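PDB 6V82: tryptophan synthase alpha chain from Chlamydia trachomatis, which probably cleaves indoleglycerol phosphate to indole and glyceraldehyde 3-phosphate, as the alpha subunit of tryptophan synthase in the last step of tryptophan biosynthesis. Local coordinates for residues Asp210-Phe224 and Leu243-Gly253. Numbering follows the deposited sequence.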
ATOM      1  N   ASP A 210      -7.675  49.991  13.920  1.00 66.12           N
ATOM      2  CA  ASP A 210      -8.612  51.098  13.778  1.00 64.95           C
ATOM      3  C   ASP A 210      -8.517  51.986  15.011  1.00 59.03           C
ATOM      4  O   ASP A 210      -8.076  51.559  16.085  1.00 49.70           O
ATOM      5  CB  ASP A 210     -10.049  50.606  13.575  1.00 72.20           C
ATOM      6  CG  ASP A 210     -10.573  49.869  14.776  1.00 80.76           C
ATOM      7  OD1 ASP A 210     -11.487  50.404  15.440  1.00 85.48           O
ATOM      8  OD2 ASP A 210     -10.044  48.770  15.072  1.00 83.02           O
ATOM      9  N   LYS A 211      -8.936  53.243  14.830  1.00 59.69           N
ATOM     10  CA  LYS A 211      -8.814  54.239  15.891  1.00 62.87           C
ATOM     11  C   LYS A 211      -9.635  53.852  17.114  1.00 63.50           C
ATOM     12  O   LYS A 211      -9.182  54.019  18.254  1.00 58.26           O
ATOM     13  CB  LYS A 211      -9.251  55.604  15.363  1.00 70.43           C
ATOM     14  CG  LYS A 211      -8.816  56.773  16.215  1.00 75.28           C
ATOM     15  CD  LYS A 211      -9.534  58.048  15.795  1.00 81.61           C
ATOM     16  CE  LYS A 211     -11.037  57.922  15.993  1.00 87.86           C
ATOM     17  NZ  LYS A 211     -11.753  59.213  15.764  1.00 92.84           N
ATOM     18  N   LYS A 212     -10.842  53.319  16.894  1.00 65.53           N
ATOM     19  CA  LYS A 212     -11.729  52.975  18.001  1.00 68.33           C
ATOM     20  C   LYS A 212     -11.071  51.995  18.969  1.00 63.84           C
ATOM     21  O   LYS A 212     -11.142  52.176  20.190  1.00 62.31           O
ATOM     22  CB  LYS A 212     -13.044  52.403  17.465  1.00 78.37           C
ATOM     23  CG  LYS A 212     -14.109  53.452  17.138  1.00 89.84           C
ATOM     24  CD  LYS A 212     -13.809  54.237  15.855  1.00 92.35           C
ATOM     25  CE  LYS A 212     -14.950  55.204  15.535  1.00 97.01           C
ATOM     26  NZ  LYS A 212     -14.879  55.760  14.156  1.00 95.33           N
ATOM     27  N   GLU A 213     -10.422  50.943  18.447  1.00 58.74           N
ATOM     28  CA  GLU A 213      -9.813  49.984  19.361  1.00 53.95           C
ATOM     29  C   GLU A 213      -8.544  50.530  19.993  1.00 56.96           C
ATOM     30  O   GLU A 213      -8.251  50.205  21.148  1.00 63.90           O
ATOM     31  CB  GLU A 213      -9.517  48.652  18.668  1.00 51.28           C
ATOM     32  CG  GLU A 213      -9.446  47.497  19.682  1.00 67.68           C
ATOM     33  CD  GLU A 213      -8.815  46.208  19.145  1.00 80.42           C
ATOM     34  OE1 GLU A 213      -8.326  46.203  17.991  1.00 88.19           O
ATOM     35  OE2 GLU A 213      -8.796  45.200  19.891  1.00 77.64           O
ATOM     36  N   ALA A 214      -7.786  51.357  19.270  1.00 56.32           N
ATOM     37  CA  ALA A 214      -6.582  51.943  19.854  1.00 52.41           C
ATOM     38  C   ALA A 214      -6.936  52.816  21.048  1.00 53.60           C
ATOM     39  O   ALA A 214      -6.306  52.729  22.107  1.00 55.19           O
ATOM     40  CB  ALA A 214      -5.807  52.751  18.808  1.00 47.68           C
ATOM     41  N   ALA A 215      -7.953  53.666  20.896  1.00 53.92           N
ATOM     42  CA  ALA A 215      -8.417  54.458  22.030  1.00 58.94           C
ATOM     43  C   ALA A 215      -8.883  53.560  23.168  1.00 59.69           C
ATOM     44  O   ALA A 215      -8.632  53.851  24.343  1.00 62.82           O
ATOM     45  CB  ALA A 215      -9.537  55.398  21.594  1.00 57.19           C
ATOM     46  N   HIS A 216      -9.547  52.450  22.833  1.00 56.18           N
ATOM     47  CA  HIS A 216      -9.990  51.507  23.853  1.00 61.12           C
ATOM     48  C   HIS A 216      -8.804  50.912  24.607  1.00 60.03           C
ATOM     49  O   HIS A 216      -8.806  50.848  25.844  1.00 56.84           O
ATOM     50  CB  HIS A 216     -10.818  50.401  23.205  1.00 64.52           C
ATOM     51  CG  HIS A 216     -11.299  49.370  24.174  1.00 75.90           C
ATOM     52  ND1 HIS A 216     -12.359  49.592  25.028  1.00 82.27           N
ATOM     53  CD2 HIS A 216     -10.859  48.116  24.434  1.00 76.73           C
ATOM     54  CE1 HIS A 216     -12.558  48.514  25.766  1.00 83.25           C
ATOM     55  NE2 HIS A 216     -11.662  47.604  25.425  1.00 79.89           N
ATOM     56  N   VAL A 217      -7.779  50.473  23.869  1.00 55.90           N
ATOM     57  CA  VAL A 217      -6.609  49.851  24.483  1.00 53.68           C
ATOM     58  C   VAL A 217      -5.891  50.831  25.407  1.00 55.54           C
ATOM     59  O   VAL A 217      -5.440  50.459  26.497  1.00 53.83           O
ATOM     60  CB  VAL A 217      -5.672  49.303  23.388  1.00 49.94           C
ATOM     61  CG1 VAL A 217      -4.270  49.078  23.937  1.00 41.91           C
ATOM     62  CG2 VAL A 217      -6.241  48.022  22.813  1.00 45.31           C
ATOM     63  N   LEU A 218      -5.795  52.102  25.001  1.00 56.61           N
ATOM     64  CA  LEU A 218      -5.044  53.098  25.764  1.00 51.97           C
ATOM     65  C   LEU A 218      -5.686  53.453  27.108  1.00 58.27           C
ATOM     66  O   LEU A 218      -5.028  54.107  27.925  1.00 50.90           O
ATOM     67  CB  LEU A 218      -4.858  54.363  24.919  1.00 46.88           C
ATOM     68  CG  LEU A 218      -4.035  54.189  23.641  1.00 45.94           C
ATOM     69  CD1 LEU A 218      -4.121  55.418  22.758  1.00 44.22           C
ATOM     70  CD2 LEU A 218      -2.582  53.846  23.948  1.00 43.51           C
ATOM     71  N   ASN A 219      -6.937  53.044  27.356  1.00 60.39           N
ATOM     72  CA  ASN A 219      -7.541  53.229  28.677  1.00 66.95           C
ATOM     73  C   ASN A 219      -6.726  52.561  29.778  1.00 63.10           C
ATOM     74  O   ASN A 219      -6.735  53.024  30.924  1.00 63.83           O
ATOM     75  CB  ASN A 219      -8.962  52.661  28.703  1.00 78.20           C
ATOM     76  CG  ASN A 219     -10.002  53.635  28.194  1.00 85.23           C
ATOM     77  OD1 ASN A 219      -9.930  54.837  28.459  1.00 88.42           O
ATOM     78  ND2 ASN A 219     -10.991  53.115  27.466  1.00 86.27           N
ATOM     79  N   TYR A 220      -6.045  51.460  29.459  1.00 60.21           N
ATOM     80  CA  TYR A 220      -5.339  50.645  30.443  1.00 56.86           C
ATOM     81  C   TYR A 220      -3.903  50.338  30.056  1.00 50.74           C
ATOM     82  O   TYR A 220      -3.101  50.006  30.938  1.00 52.41           O
ATOM     83  CB  TYR A 220      -6.087  49.317  30.670  1.00 57.65           C
ATOM     84  CG  TYR A 220      -6.338  48.538  29.389  1.00 58.86           C
ATOM     85  CD1 TYR A 220      -7.534  48.664  28.694  1.00 55.65           C
ATOM     86  CD2 TYR A 220      -5.361  47.693  28.864  1.00 57.15           C
ATOM     87  CE1 TYR A 220      -7.754  47.962  27.517  1.00 56.85           C
ATOM     88  CE2 TYR A 220      -5.571  46.988  27.686  1.00 56.61           C
ATOM     89  CZ  TYR A 220      -6.766  47.125  27.018  1.00 58.57           C
ATOM     90  OH  TYR A 220      -6.965  46.422  25.849  1.00 64.22           O
ATOM     91  N   SER A 221      -3.555  50.429  28.781  1.00 47.01           N
ATOM     92  CA  SER A 221      -2.220  50.157  28.286  1.00 44.42           C
ATOM     93  C   SER A 221      -1.474  51.469  28.089  1.00 46.45           C
ATOM     94  O   SER A 221      -2.082  52.509  27.827  1.00 48.68           O
ATOM     95  CB  SER A 221      -2.290  49.386  26.967  1.00 44.36           C
ATOM     96  OG  SER A 221      -0.993  49.128  26.451  1.00 47.84           O
ATOM     97  N   ASP A 222      -0.145  51.415  28.231  1.00 42.56           N
ATOM     98  CA  ASP A 222       0.685  52.590  27.992  1.00 44.27           C
ATOM     99  C   ASP A 222       0.932  52.847  26.511  1.00 46.24           C
ATOM    100  O   ASP A 222       1.474  53.896  26.157  1.00 45.26           O
ATOM    101  CB  ASP A 222       2.014  52.440  28.736  1.00 46.49           C
ATOM    102  CG  ASP A 222       1.825  52.406  30.238  1.00 53.14           C
ATOM    103  OD1 ASP A 222       1.266  53.383  30.778  1.00 54.07           O
ATOM    104  OD2 ASP A 222       2.200  51.394  30.872  1.00 54.00           O
ATOM    105  N   GLY A 223       0.546  51.923  25.645  1.00 46.14           N
ATOM    106  CA  GLY A 223       0.604  52.157  24.216  1.00 42.66           C
ATOM    107  C   GLY A 223      -0.129  51.046  23.504  1.00 47.57           C
ATOM    108  O   GLY A 223      -0.567  50.071  24.120  1.00 58.61           O
ATOM    109  N   PHE A 224      -0.260  51.205  22.193  1.00 44.50           N
ATOM    110  CA  PHE A 224      -0.809  50.157  21.344  1.00 44.27           C
ATOM    111  C   PHE A 224       0.127  49.938  20.165  1.00 45.21           C
ATOM    112  O   PHE A 224       0.891  50.831  19.786  1.00 49.10           O
ATOM    113  CB  PHE A 224      -2.226  50.499  20.850  1.00 40.69           C
ATOM    114  CG  PHE A 224      -2.277  51.681  19.932  1.00 41.38           C
ATOM    115  CD1 PHE A 224      -2.310  52.969  20.443  1.00 47.72           C
ATOM    116  CD2 PHE A 224      -2.300  51.508  18.558  1.00 41.02           C
ATOM    117  CE1 PHE A 224      -2.359  54.063  19.597  1.00 51.36           C
ATOM    118  CE2 PHE A 224      -2.355  52.598  17.707  1.00 42.84           C
ATOM    119  CZ  PHE A 224      -2.383  53.875  18.226  1.00 47.94           C
ATOM    120  N   LEU A 243       0.993  55.465   3.832  1.00 50.80           N
ATOM    121  CA  LEU A 243       1.357  55.004   5.171  1.00 43.79           C
ATOM    122  C   LEU A 243       1.248  56.131   6.192  1.00 44.18           C
ATOM    123  O   LEU A 243       0.696  55.942   7.285  1.00 40.84           O
ATOM    124  CB  LEU A 243       2.767  54.429   5.163  1.00 37.95           C
ATOM    125  CG  LEU A 243       2.935  53.144   4.374  1.00 39.61           C
ATOM    126  CD1 LEU A 243       4.396  52.700   4.410  1.00 39.55           C
ATOM    127  CD2 LEU A 243       2.031  52.088   4.967  1.00 39.21           C
ATOM    128  N   THR A 244       1.782  57.307   5.854  1.00 38.60           N
ATOM    129  CA  THR A 244       1.552  58.485   6.677  1.00 45.87           C
ATOM    130  C   THR A 244       0.062  58.667   6.947  1.00 50.01           C
ATOM    131  O   THR A 244      -0.365  58.773   8.103  1.00 51.70           O
ATOM    132  CB  THR A 244       2.136  59.719   5.987  1.00 44.17           C
ATOM    133  OG1 THR A 244       3.523  59.493   5.709  1.00 44.80           O
ATOM    134  CG2 THR A 244       1.980  60.949   6.869  1.00 43.42           C
ATOM    135  N   ALA A 245      -0.747  58.658   5.879  1.00 48.92           N
ATOM    136  CA  ALA A 245      -2.190  58.844   6.010  1.00 48.38           C
ATOM    137  C   ALA A 245      -2.818  57.776   6.895  1.00 44.87           C
ATOM    138  O   ALA A 245      -3.655  58.085   7.751  1.00 50.63           O
ATOM    139  CB  ALA A 245      -2.839  58.838   4.629  1.00 48.83           C
ATOM    140  N   LEU A 246      -2.428  56.514   6.705  1.00 42.69           N
ATOM    141  CA  LEU A 246      -3.004  55.434   7.502  1.00 52.11           C
ATOM    142  C   LEU A 246      -2.688  55.611   8.984  1.00 56.21           C
ATOM    143  O   LEU A 246      -3.562  55.414   9.838  1.00 60.82           O
ATOM    144  CB  LEU A 246      -2.490  54.082   7.004  1.00 47.94           C
ATOM    145  CG  LEU A 246      -3.008  52.861   7.764  1.00 49.38           C
ATOM    146  CD1 LEU A 246      -4.531  52.877   7.794  1.00 42.29           C
ATOM    147  CD2 LEU A 246      -2.490  51.567   7.143  1.00 43.58           C
ATOM    148  N   ALA A 247      -1.441  55.975   9.304  1.00 49.69           N
ATOM    149  CA  ALA A 247      -1.072  56.268  10.684  1.00 43.15           C
ATOM    150  C   ALA A 247      -1.976  57.339  11.275  1.00 50.56           C
ATOM    151  O   ALA A 247      -2.464  57.209  12.405  1.00 51.76           O
ATOM    152  CB  ALA A 247       0.386  56.720  10.746  1.00 38.55           C
ATOM    153  N   GLN A 248      -2.212  58.409  10.515  1.00 51.45           N
ATOM    154  CA  GLN A 248      -2.948  59.550  11.042  1.00 53.85           C
ATOM    155  C   GLN A 248      -4.386  59.185  11.375  1.00 54.54           C
ATOM    156  O   GLN A 248      -4.951  59.732  12.328  1.00 52.80           O
ATOM    157  CB  GLN A 248      -2.897  60.712  10.047  1.00 53.52           C
ATOM    158  CG  GLN A 248      -1.490  61.281   9.831  1.00 54.53           C
ATOM    159  CD  GLN A 248      -1.412  62.300   8.694  1.00 60.05           C
ATOM    160  OE1 GLN A 248      -2.231  62.294   7.772  1.00 64.45           O
ATOM    161  NE2 GLN A 248      -0.423  63.179   8.760  1.00 59.71           N
ATOM    162  N   THR A 249      -4.990  58.260  10.618  1.00 59.16           N
ATOM    163  CA  THR A 249      -6.363  57.842  10.892  1.00 56.68           C
ATOM    164  C   THR A 249      -6.457  56.824  12.026  1.00 58.70           C
ATOM    165  O   THR A 249      -7.515  56.725  12.657  1.00 59.66           O
ATOM    166  CB  THR A 249      -7.024  57.258   9.633  1.00 50.89           C
ATOM    167  OG1 THR A 249      -6.349  56.063   9.248  1.00 60.81           O
ATOM    168  CG2 THR A 249      -6.967  58.230   8.474  1.00 52.86           C
ATOM    169  N   VAL A 250      -5.382  56.082  12.308  1.00 55.78           N
ATOM    170  CA  VAL A 250      -5.403  55.032  13.331  1.00 54.50           C
ATOM    171  C   VAL A 250      -5.067  55.581  14.713  1.00 56.19           C
ATOM    172  O   VAL A 250      -5.646  55.152  15.715  1.00 61.40           O
ATOM    173  CB  VAL A 250      -4.443  53.895  12.935  1.00 54.60           C
ATOM    174  CG1 VAL A 250      -4.245  52.936  14.095  1.00 52.72           C
ATOM    175  CG2 VAL A 250      -4.978  53.160  11.727  1.00 59.64           C
ATOM    176  N   ILE A 251      -4.139  56.527  14.792  1.00 52.87           N
ATOM    177  CA  ILE A 251      -3.717  57.110  16.062  1.00 54.18           C
ATOM    178  C   ILE A 251      -4.776  58.092  16.565  1.00 57.70           C
ATOM    179  O   ILE A 251      -5.106  59.061  15.863  1.00 58.23           O
ATOM    180  CB  ILE A 251      -2.348  57.788  15.915  1.00 52.28           C
ATOM    181  CG1 ILE A 251      -1.324  56.780  15.390  1.00 51.69           C
ATOM    182  CG2 ILE A 251      -1.912  58.397  17.242  1.00 49.88           C
ATOM    183  CD1 ILE A 251       0.017  57.385  15.046  1.00 52.18           C
ATOM    184  N   PRO A 252      -5.325  57.886  17.767  1.00 55.05           N
ATOM    185  CA  PRO A 252      -6.413  58.743  18.258  1.00 61.31           C
ATOM    186  C   PRO A 252      -6.003  60.200  18.432  1.00 66.41           C
ATOM    187  O   PRO A 252      -4.821  60.550  18.456  1.00 65.65           O
ATOM    188  CB  PRO A 252      -6.771  58.112  19.609  1.00 58.13           C
ATOM    189  CG  PRO A 252      -6.302  56.696  19.502  1.00 50.78           C
ATOM    190  CD  PRO A 252      -5.077  56.742  18.660  1.00 49.50           C
ATOM    191  N   GLY A 253      -7.013  61.060  18.558  1.00 74.55           N
ATOM    192  CA  GLY A 253      -6.795  62.478  18.807  1.00 79.84           C
ATOM    193  C   GLY A 253      -6.387  63.290  17.590  1.00 82.59           C
ATOM    194  O   GLY A 253      -6.650  64.492  17.520  1.00 89.70           O
TER
HETATM  195  O   HOH W   1      -9.762  60.851  17.807  1.00 40.84           O
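The ring of Pro252 packs against helix 211-218 through CG and against the ring of Phe224 through CD. Pro252 CG lies 3.7 Å from Ala215 N and also touches the methyl of Ala214. Leu218 meets the same carbon tip to tip, through CD1. The neighbouring carbon, Pro252 CD, lies 3.9 Å from Phe224 CE1, in an oblique approach. The CE2-CZ end of the Phe224 ring reaches the end of helix 241-250, where Phe224 CE2 lies 4.1 Å from Val250 CG1. Ile251 CA, just past the helix, sits at the ring edge near CZ. The ring is also flanked from within its own segment. Ala214 CB lies over the centre of one face of the Phe224 ring, 3.5 Å above the plane, and Leu218 CD2 meets the edge.

At the start of helix 211-218, backbone oxygens join the contact. Lys211 CA makes a CH...O contact of 3.3 Å with Val250 O, and Lys211 CB lies 3.4 Å from Thr249 O. With CG anti to the backbone N (chi1 -164°), Lys211 passes Pro252 CA with CG and CD before its end leads away. A water accepts from Gly253 N and, weakly, from Lys211 NZ. Asp210 caps this helix through Glu213 N.

Helix 211-218 joins strand 202-205 to strand 223-226, the last beta-alpha-beta unit of the TIM barrel. The end of helix 241-250 and the C-terminal tail pack on it.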